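Local atomic coordinates of GTPase activator-like protein (Chaetomium thermophilum, PDB entry 5HIU), a protein that probably acts as a GTPase activator, as the fungal counterpart of TSC2, of which this chain is an N-terminal, all-helical piece. Residues 102-107 / 136-141; 117-122 / 184-189; 80-85 / 112-117; 190-195 / 234-239; 206-211 / 245-250. All blocks are in the same frame, centred on the assembly; numbering follows the deposited sequence.

How the contacts relate
The five contacts run along one alpha-solenoid, and each joins a helix to the next but one in the chain. Contacts 3, 2 and 4 follow one another along the row formed by helices 75-89, 115-126, 179-198 and 224-240; contacts 1 and 5 lie in the companion row, which includes helices 96-107, 139-163, 204-219 and 245-261. The rows interlock: M139 CE of contact 1 packs on L122 CD2 of contact 2 at 3.7 Å, and L237 CD1 of contact 4 on I211 CG1 of contact 5 at 3.6 Å. Contacts 2 and 3 share Y117, their centres about 12 Å apart, whereas the centres of contacts 3 and 5 are about 33 Å apart.

Contact 1 (102-107 / 136-141); sequences YFHTLT and YYEMFP
F103, late in helix 96-107, and M139, of helix 139-163, have CA atoms 9.0 Å apart, so long side chains have to span the gap. F103 and E138 span it: the CG of F103 lies anti to the backbone N (chi1 173°), which sends the ring across to 136-141. There CE2 meets E138 CB at 3.5 Å. On the ring's other flank CE1 is 4.1 Å from M139 SD, an oblique Met-aromatic contact in which the sulfur is 67° off the ring normal. Beyond its CB, the chain of E138 bends at chi2 and carries the carboxylate to H104, placing OE2 3.1 Å from NE2 at the edge of the imidazole; ring and carboxylate planes are 38° apart. The imidazole lies with one face over F103 CD2, so the more exposed H104 and E138 border the buried F103. In this alpha-solenoid, L122 of helix 115-126 touches both F103 and M139, F135 stacks on F103, and V194 of helix 179-198 also covers M139.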
# COMPACT_ATOMS: atom_id res chain seq x y z
N TYR A 102 12.37 4.57 -28.55
CA TYR A 102 12.86 3.53 -27.68
C TYR A 102 11.72 3.02 -26.78
O TYR A 102 11.48 1.82 -26.67
CB TYR A 102 14.05 4.03 -26.88
CG TYR A 102 15.21 4.56 -27.74
CD1 TYR A 102 15.35 4.20 -29.07
CD2 TYR A 102 16.16 5.41 -27.19
CE1 TYR A 102 16.40 4.69 -29.83
CE2 TYR A 102 17.21 5.89 -27.94
CZ TYR A 102 17.32 5.53 -29.25
OH TYR A 102 18.36 6.01 -29.99
N PHE A 103 10.98 3.93 -26.17
CA PHE A 103 9.88 3.50 -25.31
C PHE A 103 8.89 2.58 -26.04
O PHE A 103 8.47 1.56 -25.52
CB PHE A 103 9.18 4.72 -24.72
CG PHE A 103 7.95 4.40 -23.95
CD1 PHE A 103 8.03 4.09 -22.60
CD2 PHE A 103 6.71 4.42 -24.56
CE1 PHE A 103 6.88 3.80 -21.87
CE2 PHE A 103 5.56 4.13 -23.84
CZ PHE A 103 5.64 3.82 -22.49
N HIS A 104 8.50 2.92 -27.25
CA HIS A 104 7.50 2.11 -27.94
C HIS A 104 8.05 0.79 -28.42
O HIS A 104 7.32 -0.21 -28.44
CB HIS A 104 6.89 2.91 -29.07
CG HIS A 104 6.07 4.04 -28.57
ND1 HIS A 104 6.45 5.36 -28.70
CD2 HIS A 104 4.90 4.05 -27.88
CE1 HIS A 104 5.54 6.14 -28.14
NE2 HIS A 104 4.59 5.37 -27.63
N THR A 105 9.33 0.77 -28.77
CA THR A 105 10.02 -0.46 -29.09
C THR A 105 10.07 -1.38 -27.86
O THR A 105 9.72 -2.55 -27.93
CB THR A 105 11.47 -0.17 -29.54
OG1 THR A 105 11.46 0.62 -30.73
CG2 THR A 105 12.26 -1.44 -29.79
N LEU A 106 10.53 -0.84 -26.73
CA LEU A 106 10.73 -1.69 -25.57
C LEU A 106 9.45 -2.09 -24.84
O LEU A 106 9.46 -3.10 -24.16
CB LEU A 106 11.71 -1.03 -24.60
CG LEU A 106 11.17 0.05 -23.66
CD1 LEU A 106 10.52 -0.52 -22.39
CD2 LEU A 106 12.30 1.00 -23.29
N THR A 107 8.36 -1.35 -24.99
CA THR A 107 7.18 -1.55 -24.16
C THR A 107 6.08 -2.34 -24.82
O THR A 107 5.22 -2.90 -24.13
CB THR A 107 6.54 -0.22 -23.75
OG1 THR A 107 6.32 0.58 -24.91
CG2 THR A 107 7.43 0.50 -22.83
N TYR A 136 5.99 10.96 -21.55
CA TYR A 136 5.26 11.64 -20.47
C TYR A 136 3.88 11.05 -20.21
O TYR A 136 3.55 10.64 -19.09
CB TYR A 136 5.07 13.11 -20.84
CG TYR A 136 6.34 13.92 -20.85
CD1 TYR A 136 6.97 14.27 -19.67
CD2 TYR A 136 6.90 14.37 -22.04
CE1 TYR A 136 8.12 15.02 -19.66
CE2 TYR A 136 8.05 15.12 -22.04
CZ TYR A 136 8.65 15.45 -20.84
OH TYR A 136 9.79 16.19 -20.82
N TYR A 137 3.08 10.97 -21.27
CA TYR A 137 1.69 10.64 -21.13
C TYR A 137 1.39 9.17 -21.32
O TYR A 137 0.26 8.75 -21.08
CB TYR A 137 0.86 11.53 -22.07
CG TYR A 137 0.72 12.89 -21.44
CD1 TYR A 137 -0.08 13.06 -20.32
CD2 TYR A 137 1.47 13.98 -21.89
CE1 TYR A 137 -0.19 14.28 -19.69
CE2 TYR A 137 1.37 15.21 -21.26
CZ TYR A 137 0.53 15.35 -20.15
OH TYR A 137 0.38 16.54 -19.48
N GLU A 138 2.39 8.39 -21.70
CA GLU A 138 2.22 6.93 -21.88
C GLU A 138 2.69 6.09 -20.69
O GLU A 138 2.31 4.93 -20.56
CB GLU A 138 2.98 6.45 -23.14
CG GLU A 138 2.44 6.98 -24.46
CD GLU A 138 3.27 8.10 -25.04
OE1 GLU A 138 3.42 9.13 -24.35
OE2 GLU A 138 3.77 7.96 -26.20
N MET A 139 3.52 6.68 -19.84
CA MET A 139 4.22 5.98 -18.80
C MET A 139 3.32 5.32 -17.78
O MET A 139 3.50 4.14 -17.51
CB MET A 139 5.13 6.95 -18.07
CG MET A 139 6.12 6.28 -17.13
SD MET A 139 7.15 5.07 -17.97
CE MET A 139 8.18 4.59 -16.60
N PHE A 140 2.39 6.06 -17.19
CA PHE A 140 1.57 5.56 -16.06
C PHE A 140 0.56 4.47 -16.44
O PHE A 140 0.41 3.48 -15.71
CB PHE A 140 0.86 6.70 -15.33
CG PHE A 140 1.73 7.41 -14.35
CD1 PHE A 140 1.94 6.88 -13.08
CD2 PHE A 140 2.40 8.56 -14.69
CE1 PHE A 140 2.78 7.52 -12.18
CE2 PHE A 140 3.24 9.19 -13.80
CZ PHE A 140 3.43 8.67 -12.53
N PRO A 141 -0.13 4.66 -17.57
CA PRO A 141 -0.96 3.58 -18.08
C PRO A 141 -0.18 2.31 -18.36
O PRO A 141 -0.72 1.22 -18.22
CB PRO A 141 -1.52 4.16 -19.38
CG PRO A 141 -1.61 5.62 -19.11
CD PRO A 141 -0.39 5.93 -18.28

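Contact 2 (117-122 / 184-189); sequences YQLVAL and LSQLFA
L119 has more surface buried here than any other residue of the two segments, its two methyl branches reaching different parts of the opposite helix. CD1 lies 3.7 Å from Q186 CG, and it comes as near to the backbone N of L187. CD2 instead meets L187 CB at 4.2 Å, with the two leucine side chains roughly perpendicular. Helices 115-126 and 179-198 run in the same direction, their axes 10.5 Å apart and inclined by 24°; they are neighbours in one row of the alpha-solenoid, with helix 139-163 between them in the chain. That intervening helix touches the interface too, with A150 against L187. In Q186, CG is anti to the backbone N (chi1 -174°) and the chain is extended beyond it, which carries the side chain across to L119. There it runs antiparallel to the leucine side chain, laying its CB and CG along CD1. Its amide goes on to helix 115-126, where NE2 passes V120 CG2 at 4.1 Å and is hydrogen-bonded to OE1 of E123.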
# COMPACT_ATOMS: atom_id res chain seq x y z
N TYR A 117 13.68 -8.14 -19.10
CA TYR A 117 14.38 -7.22 -19.97
C TYR A 117 13.62 -5.91 -20.22
O TYR A 117 14.23 -4.82 -20.21
CB TYR A 117 14.67 -7.92 -21.30
CG TYR A 117 15.76 -8.98 -21.22
CD1 TYR A 117 17.08 -8.62 -20.95
CD2 TYR A 117 15.49 -10.32 -21.44
CE1 TYR A 117 18.08 -9.55 -20.88
CE2 TYR A 117 16.50 -11.28 -21.38
CZ TYR A 117 17.79 -10.88 -21.11
OH TYR A 117 18.82 -11.80 -21.04
N GLN A 118 12.31 -6.00 -20.44
CA GLN A 118 11.50 -4.80 -20.65
C GLN A 118 11.55 -3.86 -19.45
O GLN A 118 11.78 -2.66 -19.60
CB GLN A 118 10.05 -5.17 -20.85
CG GLN A 118 9.78 -6.11 -21.97
CD GLN A 118 8.36 -6.03 -22.39
OE1 GLN A 118 7.53 -6.78 -21.90
NE2 GLN A 118 8.05 -5.07 -23.23
N LEU A 119 11.27 -4.44 -18.28
CA LEU A 119 11.41 -3.83 -16.96
C LEU A 119 12.71 -3.08 -16.85
O LEU A 119 12.71 -1.88 -16.59
CB LEU A 119 11.51 -4.95 -15.92
CG LEU A 119 10.73 -5.10 -14.62
CD1 LEU A 119 10.88 -3.91 -13.69
CD2 LEU A 119 9.26 -5.35 -14.87
N VAL A 120 13.81 -3.79 -17.07
CA VAL A 120 15.13 -3.19 -16.93
C VAL A 120 15.32 -2.08 -18.00
O VAL A 120 15.82 -1.00 -17.71
CB VAL A 120 16.25 -4.25 -17.03
CG1 VAL A 120 17.61 -3.60 -17.17
CG2 VAL A 120 16.23 -5.18 -15.82
N ALA A 121 14.90 -2.36 -19.22
CA ALA A 121 15.00 -1.36 -20.26
C ALA A 121 14.30 -0.11 -19.81
O ALA A 121 14.88 0.99 -19.84
CB ALA A 121 14.38 -1.86 -21.55
N LEU A 122 13.06 -0.25 -19.39
CA LEU A 122 12.30 0.93 -19.03
C LEU A 122 12.97 1.65 -17.87
O LEU A 122 13.17 2.86 -17.89
CB LEU A 122 10.86 0.57 -18.70
CG LEU A 122 9.96 1.77 -18.44
CD1 LEU A 122 9.96 2.75 -19.61
CD2 LEU A 122 8.54 1.30 -18.19
N LEU A 184 8.18 -8.52 -9.97
CA LEU A 184 7.13 -7.77 -9.30
C LEU A 184 7.73 -6.74 -8.32
O LEU A 184 7.35 -5.59 -8.32
CB LEU A 184 6.19 -8.75 -8.60
CG LEU A 184 4.98 -8.18 -7.87
CD1 LEU A 184 4.04 -7.45 -8.81
CD2 LEU A 184 4.23 -9.28 -7.11
N SER A 185 8.70 -7.14 -7.51
CA SER A 185 9.34 -6.17 -6.63
C SER A 185 9.88 -5.02 -7.39
O SER A 185 9.69 -3.88 -7.03
CB SER A 185 10.47 -6.79 -5.87
OG SER A 185 9.95 -7.84 -5.12
N GLN A 186 10.59 -5.33 -8.46
CA GLN A 186 11.35 -4.33 -9.16
C GLN A 186 10.42 -3.34 -9.85
O GLN A 186 10.73 -2.13 -9.93
CB GLN A 186 12.27 -4.98 -10.16
CG GLN A 186 13.18 -3.97 -10.80
CD GLN A 186 14.30 -4.59 -11.58
OE1 GLN A 186 14.37 -5.81 -11.72
NE2 GLN A 186 15.19 -3.76 -12.09
N LEU A 187 9.28 -3.84 -10.30
CA LEU A 187 8.25 -3.01 -10.86
C LEU A 187 7.61 -2.08 -9.81
O LEU A 187 7.43 -0.88 -10.07
CB LEU A 187 7.19 -3.89 -11.54
CG LEU A 187 5.97 -3.22 -12.15
CD1 LEU A 187 6.31 -2.24 -13.26
CD2 LEU A 187 5.07 -4.30 -12.69
N PHE A 188 7.26 -2.62 -8.64
CA PHE A 188 6.76 -1.80 -7.53
C PHE A 188 7.78 -0.69 -7.24
O PHE A 188 7.42 0.48 -7.12
CB PHE A 188 6.59 -2.60 -6.22
CG PHE A 188 5.32 -3.42 -6.13
CD1 PHE A 188 4.10 -2.85 -6.29
CD2 PHE A 188 5.39 -4.78 -5.81
CE1 PHE A 188 2.95 -3.59 -6.17
CE2 PHE A 188 4.24 -5.54 -5.70
CZ PHE A 188 3.03 -4.95 -5.88
N ALA A 189 9.04 -1.06 -7.13
CA ALA A 189 10.08 -0.04 -6.93
C ALA A 189 9.98 1.01 -8.03
O ALA A 189 10.01 2.19 -7.75
CB ALA A 189 11.48 -0.66 -6.91

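Contact 3 (80-85 / 112-117); sequences ASWELL and SKDFCY
W82 leaves helix 75-89 toward Y117 and meets segment 112-117 with its CB, its five-membered ring and CE3. Its CB sits over the face of the Y117 ring, 4.0 Å from the centroid, a CH-pi contact. CG comes next, 3.6 Å from Y117 CB. W82 CG and Y117 CG each stand anti to their own carbonyl carbon, which lets each CB lie over the other's ring. The ring planes are only 4° apart but slid past each other, so the rings barely overlap. This packing joins helices 75-89 and 115-126, neighbours in one row of the alpha-solenoid with helix 96-107 between them in sequence. Farther along, NE1 donates a 2.8 Å hydrogen bond to D114 OD2, bent to 153° at the hydrogen. The acceptor lies close to the indole plane, whereas the N-H reaches the carboxylate from above, 54° out of its plane. R78 forms a salt bridge with the same oxygen, which would balance the charge of this buried aspartate. CH2, at the far end, packs against Q118 CG at 3.6 Å. E83 borders the tyrosine, its CG 3.6 Å from Y117 CE1, and its OE2 accepts a weak hydrogen bond from Y117 OH.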
# COMPACT_ATOMS: atom_id res chain seq x y z
N ALA A 80 19.86 -11.55 -26.88
CA ALA A 80 21.08 -10.80 -27.21
C ALA A 80 20.76 -9.38 -27.71
O ALA A 80 21.57 -8.47 -27.57
CB ALA A 80 21.92 -11.56 -28.24
N SER A 81 19.58 -9.22 -28.30
CA SER A 81 19.11 -7.91 -28.75
C SER A 81 18.66 -7.04 -27.58
O SER A 81 18.98 -5.85 -27.53
CB SER A 81 17.98 -8.10 -29.77
OG SER A 81 17.55 -6.88 -30.33
N TRP A 82 17.90 -7.61 -26.66
CA TRP A 82 17.45 -6.88 -25.47
C TRP A 82 18.61 -6.31 -24.71
O TRP A 82 18.57 -5.20 -24.21
CB TRP A 82 16.71 -7.79 -24.51
CG TRP A 82 15.31 -7.96 -24.80
CD1 TRP A 82 14.69 -9.12 -25.11
CD2 TRP A 82 14.30 -6.97 -24.76
NE1 TRP A 82 13.35 -8.92 -25.28
CE2 TRP A 82 13.09 -7.60 -25.07
CE3 TRP A 82 14.31 -5.60 -24.51
CZ2 TRP A 82 11.88 -6.91 -25.13
CZ3 TRP A 82 13.11 -4.91 -24.57
CH2 TRP A 82 11.92 -5.57 -24.88
N GLU A 83 19.65 -7.10 -24.60
CA GLU A 83 20.83 -6.69 -23.87
C GLU A 83 21.56 -5.56 -24.55
O GLU A 83 22.18 -4.72 -23.90
CB GLU A 83 21.74 -7.87 -23.67
CG GLU A 83 21.05 -8.93 -22.85
CD GLU A 83 21.91 -10.12 -22.60
OE1 GLU A 83 22.51 -10.64 -23.58
OE2 GLU A 83 21.93 -10.52 -21.41
N LEU A 84 21.46 -5.54 -25.88
CA LEU A 84 22.09 -4.50 -26.65
C LEU A 84 21.25 -3.24 -26.53
O LEU A 84 21.81 -2.14 -26.46
CB LEU A 84 22.22 -4.95 -28.10
CG LEU A 84 22.51 -3.87 -29.15
CD1 LEU A 84 23.92 -3.34 -28.99
CD2 LEU A 84 22.29 -4.44 -30.54
N LEU A 85 19.93 -3.40 -26.53
CA LEU A 85 19.01 -2.26 -26.45
C LEU A 85 19.09 -1.60 -25.07
O LEU A 85 19.06 -0.38 -24.93
CB LEU A 85 17.57 -2.70 -26.76
CG LEU A 85 17.25 -3.16 -28.19
CD1 LEU A 85 15.77 -3.51 -28.32
CD2 LEU A 85 17.61 -2.13 -29.26
N SER A 112 6.46 -13.17 -23.33
CA SER A 112 6.23 -13.25 -21.89
C SER A 112 7.52 -13.50 -21.12
O SER A 112 7.73 -12.96 -20.05
CB SER A 112 5.20 -14.35 -21.61
OG SER A 112 5.38 -15.45 -22.50
N LYS A 113 8.40 -14.30 -21.71
CA LYS A 113 9.68 -14.64 -21.09
C LYS A 113 10.64 -13.46 -20.98
O LYS A 113 11.57 -13.51 -20.20
CB LYS A 113 10.36 -15.75 -21.88
CG LYS A 113 9.57 -17.04 -21.97
CD LYS A 113 10.20 -17.98 -22.99
CE LYS A 113 11.62 -18.37 -22.59
NZ LYS A 113 12.01 -19.69 -23.17
N ASP A 114 10.41 -12.40 -21.76
CA ASP A 114 11.29 -11.24 -21.81
C ASP A 114 10.90 -10.10 -20.88
O ASP A 114 11.52 -9.04 -20.90
CB ASP A 114 11.36 -10.70 -23.24
CG ASP A 114 11.94 -11.70 -24.22
OD1 ASP A 114 12.38 -12.79 -23.81
OD2 ASP A 114 11.95 -11.37 -25.42
N PHE A 115 9.90 -10.27 -20.04
CA PHE A 115 9.46 -9.15 -19.22
C PHE A 115 10.61 -8.54 -18.38
O PHE A 115 10.66 -7.33 -18.17
CB PHE A 115 8.28 -9.58 -18.35
CG PHE A 115 7.65 -8.46 -17.57
CD1 PHE A 115 6.91 -7.49 -18.21
CD2 PHE A 115 7.80 -8.39 -16.19
CE1 PHE A 115 6.31 -6.47 -17.50
CE2 PHE A 115 7.20 -7.37 -15.48
CZ PHE A 115 6.46 -6.40 -16.13
N CYS A 116 11.52 -9.37 -17.89
CA CYS A 116 12.60 -8.87 -17.05
C CYS A 116 13.38 -7.83 -17.84
O CYS A 116 13.65 -6.73 -17.36
CB CYS A 116 13.48 -10.00 -16.52
SG CYS A 116 14.28 -11.01 -17.80
N TYR A 117 13.68 -8.14 -19.10
CA TYR A 117 14.38 -7.22 -19.97
C TYR A 117 13.62 -5.91 -20.22
O TYR A 117 14.23 -4.82 -20.21
CB TYR A 117 14.67 -7.92 -21.30
CG TYR A 117 15.76 -8.98 -21.22
CD1 TYR A 117 17.08 -8.62 -20.95
CD2 TYR A 117 15.49 -10.32 -21.44
CE1 TYR A 117 18.08 -9.55 -20.88
CE2 TYR A 117 16.50 -11.28 -21.38
CZ TYR A 117 17.79 -10.88 -21.11
OH TYR A 117 18.82 -11.80 -21.04

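Contact 4 (190-195 / 234-239); sequences LVKDVI and IESLVT
I195 and L237 have similar first torsions (chi1 -79° and -81°), each setting a gamma carbon anti to its own carbonyl carbon, and these direct I195 CD1 and L237 CD2 to a meeting at 3.4 Å. The other branch of I195, CG2, takes the place anti to the backbone N and turns to S236, lying 3.6 Å from its CB and 3.5 Å from its O. One residue thus straddles two consecutive positions of the opposite helix. S236, whose small side chain faces helix 179-198, is where the backbones come nearest: the CA atoms of K192 and S236 are 6.0 Å apart. Helices 179-198 and 224-240 are nearly parallel here, at 3° with axes 8.9 Å apart, and succeed each other in one row of the alpha-solenoid, helix 204-219 lying between them in sequence. S236 OG gives a weak hydrogen bond to K192 O and lies 3.1 Å from K192 CG. Past that carbon the lysine chain is extended, and NZ stays 6.1 Å from E235 OE1, which is hydrogen-bonded to H232, so any attraction between these charges acts over a distance. Helix 204-219 packs against the same residues, with L210 against I195 and both I207 and I211 against L237, while F140 of helix 139-163 also packs on I195.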
# COMPACT_ATOMS: atom_id res chain seq x y z
N LEU A 190 9.80 0.58 -9.28
CA LEU A 190 9.73 1.53 -10.40
C LEU A 190 8.52 2.42 -10.33
O LEU A 190 8.59 3.58 -10.69
CB LEU A 190 9.72 0.79 -11.74
CG LEU A 190 9.90 1.64 -12.99
CD1 LEU A 190 11.25 2.31 -13.00
CD2 LEU A 190 9.76 0.78 -14.23
N VAL A 191 7.40 1.87 -9.88
CA VAL A 191 6.16 2.63 -9.80
C VAL A 191 6.30 3.68 -8.69
O VAL A 191 5.89 4.82 -8.86
CB VAL A 191 4.97 1.71 -9.48
CG1 VAL A 191 3.73 2.52 -9.23
CG2 VAL A 191 4.71 0.72 -10.59
N LYS A 192 6.86 3.28 -7.56
CA LYS A 192 7.17 4.21 -6.49
C LYS A 192 8.02 5.40 -7.01
O LYS A 192 7.72 6.55 -6.71
CB LYS A 192 7.89 3.46 -5.36
CG LYS A 192 8.15 4.22 -4.09
CD LYS A 192 9.20 3.51 -3.24
CE LYS A 192 9.82 4.43 -2.18
NZ LYS A 192 10.73 3.70 -1.25
N ASP A 193 9.05 5.13 -7.80
CA ASP A 193 9.97 6.18 -8.26
C ASP A 193 9.39 7.11 -9.33
O ASP A 193 9.71 8.31 -9.38
CB ASP A 193 11.24 5.56 -8.80
CG ASP A 193 12.02 4.84 -7.72
OD1 ASP A 193 11.66 5.00 -6.53
OD2 ASP A 193 12.99 4.13 -8.05
N VAL A 194 8.52 6.55 -10.17
CA VAL A 194 7.92 7.33 -11.21
C VAL A 194 6.96 8.32 -10.56
O VAL A 194 6.90 9.46 -10.95
CB VAL A 194 7.28 6.43 -12.27
CG1 VAL A 194 6.48 7.26 -13.26
CG2 VAL A 194 8.38 5.68 -13.02
N ILE A 195 6.27 7.87 -9.52
CA ILE A 195 5.39 8.74 -8.74
C ILE A 195 6.19 9.86 -8.11
O ILE A 195 5.84 11.03 -8.22
CB ILE A 195 4.61 7.92 -7.69
CG1 ILE A 195 3.44 7.21 -8.37
CG2 ILE A 195 4.04 8.82 -6.61
CD1 ILE A 195 2.78 6.10 -7.58
N ILE A 234 1.56 3.62 -2.09
CA ILE A 234 0.52 4.52 -1.63
C ILE A 234 1.12 5.67 -0.86
O ILE A 234 0.71 6.80 -1.03
CB ILE A 234 -0.54 3.77 -0.81
CG1 ILE A 234 -1.39 2.93 -1.75
CG2 ILE A 234 -1.44 4.74 -0.05
CD1 ILE A 234 -2.10 1.80 -1.04
N GLU A 235 2.10 5.37 -0.01
CA GLU A 235 2.87 6.42 0.65
C GLU A 235 3.35 7.38 -0.43
O GLU A 235 3.21 8.58 -0.29
CB GLU A 235 4.03 5.79 1.40
CG GLU A 235 4.93 6.71 2.22
CD GLU A 235 6.12 5.96 2.85
OE1 GLU A 235 6.20 4.72 2.75
OE2 GLU A 235 6.98 6.61 3.46
N SER A 236 3.86 6.86 -1.53
CA SER A 236 4.37 7.71 -2.57
C SER A 236 3.28 8.58 -3.10
O SER A 236 3.47 9.79 -3.25
CB SER A 236 4.93 6.91 -3.73
OG SER A 236 6.30 6.69 -3.52
N LEU A 237 2.14 7.96 -3.41
CA LEU A 237 1.07 8.74 -3.96
C LEU A 237 0.82 9.91 -3.06
O LEU A 237 0.91 11.07 -3.49
CB LEU A 237 -0.21 7.93 -4.13
CG LEU A 237 -0.23 7.07 -5.38
CD1 LEU A 237 -1.61 6.45 -5.51
CD2 LEU A 237 0.09 7.88 -6.63
N VAL A 238 0.57 9.62 -1.79
CA VAL A 238 0.19 10.69 -0.86
C VAL A 238 1.34 11.66 -0.63
O VAL A 238 1.13 12.83 -0.50
CB VAL A 238 -0.40 10.18 0.47
CG1 VAL A 238 -1.67 9.38 0.21
CG2 VAL A 238 0.59 9.33 1.24
N THR A 239 2.56 11.17 -0.60
CA THR A 239 3.67 12.05 -0.36
C THR A 239 3.87 12.98 -1.55
O THR A 239 4.06 14.19 -1.37
CB THR A 239 4.97 11.27 -0.06
OG1 THR A 239 4.76 10.34 1.00
CG2 THR A 239 6.07 12.20 0.37

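Contact 5 (206-211 / 245-250); sequences VIAGLI and TNKLKY
K247 lies across A208 and I211, and through it helix 245-261 packs on helix 204-219, its neighbour in one row of the alpha-solenoid; helix 224-240 separates the two in the chain. The lysine chain bends early: chi1 of -61° is followed by chi2 of -68°, and the remaining carbons then run nearly straight over the opposite helix. I211 meets the beginning of this chain with both of its branches. Its CG2, anti to the backbone N, and its CD1 each lie 4.1 Å from K247 CB, so that carbon rests against the pair. CD1 also comes to 3.9 Å from K247 CG. L237 of helix 224-240 and P244 touch I211 as well, placing it deeper than the partly exposed lysine. Beyond the hydrophobic portion the ammonium forms a salt bridge with D212, the residue next to I211, so both the carbon chain and the charge are held by helix 204-219. Just short of NZ, K247 CE passes A208 CB at 3.7 Å.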
# COMPACT_ATOMS: atom_id res chain seq x y z
N VAL A 206 -5.86 7.71 -14.42
CA VAL A 206 -4.87 6.63 -14.41
C VAL A 206 -4.52 6.29 -12.96
O VAL A 206 -4.29 5.14 -12.61
CB VAL A 206 -3.59 7.00 -15.19
CG1 VAL A 206 -2.58 5.85 -15.16
CG2 VAL A 206 -3.94 7.33 -16.64
N ILE A 207 -4.51 7.31 -12.11
CA ILE A 207 -4.25 7.13 -10.70
C ILE A 207 -5.37 6.34 -10.04
O ILE A 207 -5.13 5.45 -9.20
CB ILE A 207 -4.02 8.49 -10.01
CG1 ILE A 207 -2.69 9.09 -10.48
CG2 ILE A 207 -4.01 8.33 -8.50
CD1 ILE A 207 -1.47 8.21 -10.23
N ALA A 208 -6.59 6.65 -10.42
CA ALA A 208 -7.73 5.84 -10.01
C ALA A 208 -7.45 4.39 -10.40
O ALA A 208 -7.56 3.49 -9.57
CB ALA A 208 -9.00 6.33 -10.67
N GLY A 209 -7.01 4.17 -11.64
CA GLY A 209 -6.66 2.83 -12.07
C GLY A 209 -5.52 2.22 -11.25
O GLY A 209 -5.54 1.05 -10.83
N LEU A 210 -4.49 3.02 -11.02
CA LEU A 210 -3.33 2.50 -10.34
C LEU A 210 -3.72 2.09 -8.92
O LEU A 210 -3.41 0.99 -8.50
CB LEU A 210 -2.22 3.53 -10.34
CG LEU A 210 -1.02 3.15 -9.50
CD1 LEU A 210 -0.44 1.78 -9.87
CD2 LEU A 210 0.02 4.24 -9.66
N ILE A 211 -4.44 2.97 -8.22
CA ILE A 211 -4.89 2.69 -6.86
C ILE A 211 -5.65 1.38 -6.77
O ILE A 211 -5.32 0.55 -5.92
CB ILE A 211 -5.76 3.84 -6.31
CG1 ILE A 211 -4.87 5.05 -5.98
CG2 ILE A 211 -6.50 3.41 -5.06
CD1 ILE A 211 -5.61 6.37 -6.05
N THR A 245 -10.66 11.76 -4.06
CA THR A 245 -11.60 11.60 -2.94
C THR A 245 -12.33 10.25 -2.96
O THR A 245 -12.43 9.58 -1.93
CB THR A 245 -12.62 12.77 -2.87
OG1 THR A 245 -13.44 12.79 -4.04
CG2 THR A 245 -11.91 14.13 -2.71
N ASN A 246 -12.84 9.85 -4.12
CA ASN A 246 -13.60 8.59 -4.23
C ASN A 246 -12.80 7.28 -4.00
O ASN A 246 -13.40 6.20 -3.94
CB ASN A 246 -14.28 8.53 -5.59
CG ASN A 246 -13.29 8.60 -6.74
OD1 ASN A 246 -12.21 9.17 -6.61
ND2 ASN A 246 -13.65 8.02 -7.87
N LYS A 247 -11.48 7.37 -3.88
CA LYS A 247 -10.63 6.21 -3.57
C LYS A 247 -10.28 6.08 -2.08
O LYS A 247 -9.77 5.02 -1.63
CB LYS A 247 -9.32 6.31 -4.36
CG LYS A 247 -9.52 6.31 -5.86
CD LYS A 247 -10.03 4.95 -6.32
CE LYS A 247 -10.72 5.03 -7.65
NZ LYS A 247 -11.64 3.87 -7.76
N LEU A 248 -10.54 7.15 -1.34
CA LEU A 248 -10.09 7.27 0.04
C LEU A 248 -10.64 6.15 0.90
O LEU A 248 -9.89 5.46 1.55
CB LEU A 248 -10.50 8.64 0.62
CG LEU A 248 -9.81 9.09 1.91
CD1 LEU A 248 -8.32 9.32 1.70
CD2 LEU A 248 -10.48 10.35 2.44
N LYS A 249 -11.95 5.95 0.89
CA LYS A 249 -12.53 4.87 1.67
C LYS A 249 -11.73 3.59 1.46
O LYS A 249 -11.31 2.94 2.42
CB LYS A 249 -14.00 4.65 1.31
CG LYS A 249 -14.65 3.53 2.11
CD LYS A 249 -16.15 3.44 1.85
CE LYS A 249 -16.67 2.15 2.47
NZ LYS A 249 -18.16 2.10 2.63
N TYR A 250 -11.49 3.24 0.20
CA TYR A 250 -10.86 1.97 -0.13
C TYR A 250 -9.41 1.92 0.37
O TYR A 250 -9.01 0.93 1.00
CB TYR A 250 -10.99 1.71 -1.65
CG TYR A 250 -12.39 1.32 -2.13
CD1 TYR A 250 -13.51 1.41 -1.29
CD2 TYR A 250 -12.60 0.88 -3.44
CE1 TYR A 250 -14.77 1.04 -1.72
CE2 TYR A 250 -13.86 0.51 -3.89
CZ TYR A 250 -14.94 0.60 -3.02
OH TYR A 250 -16.19 0.25 -3.44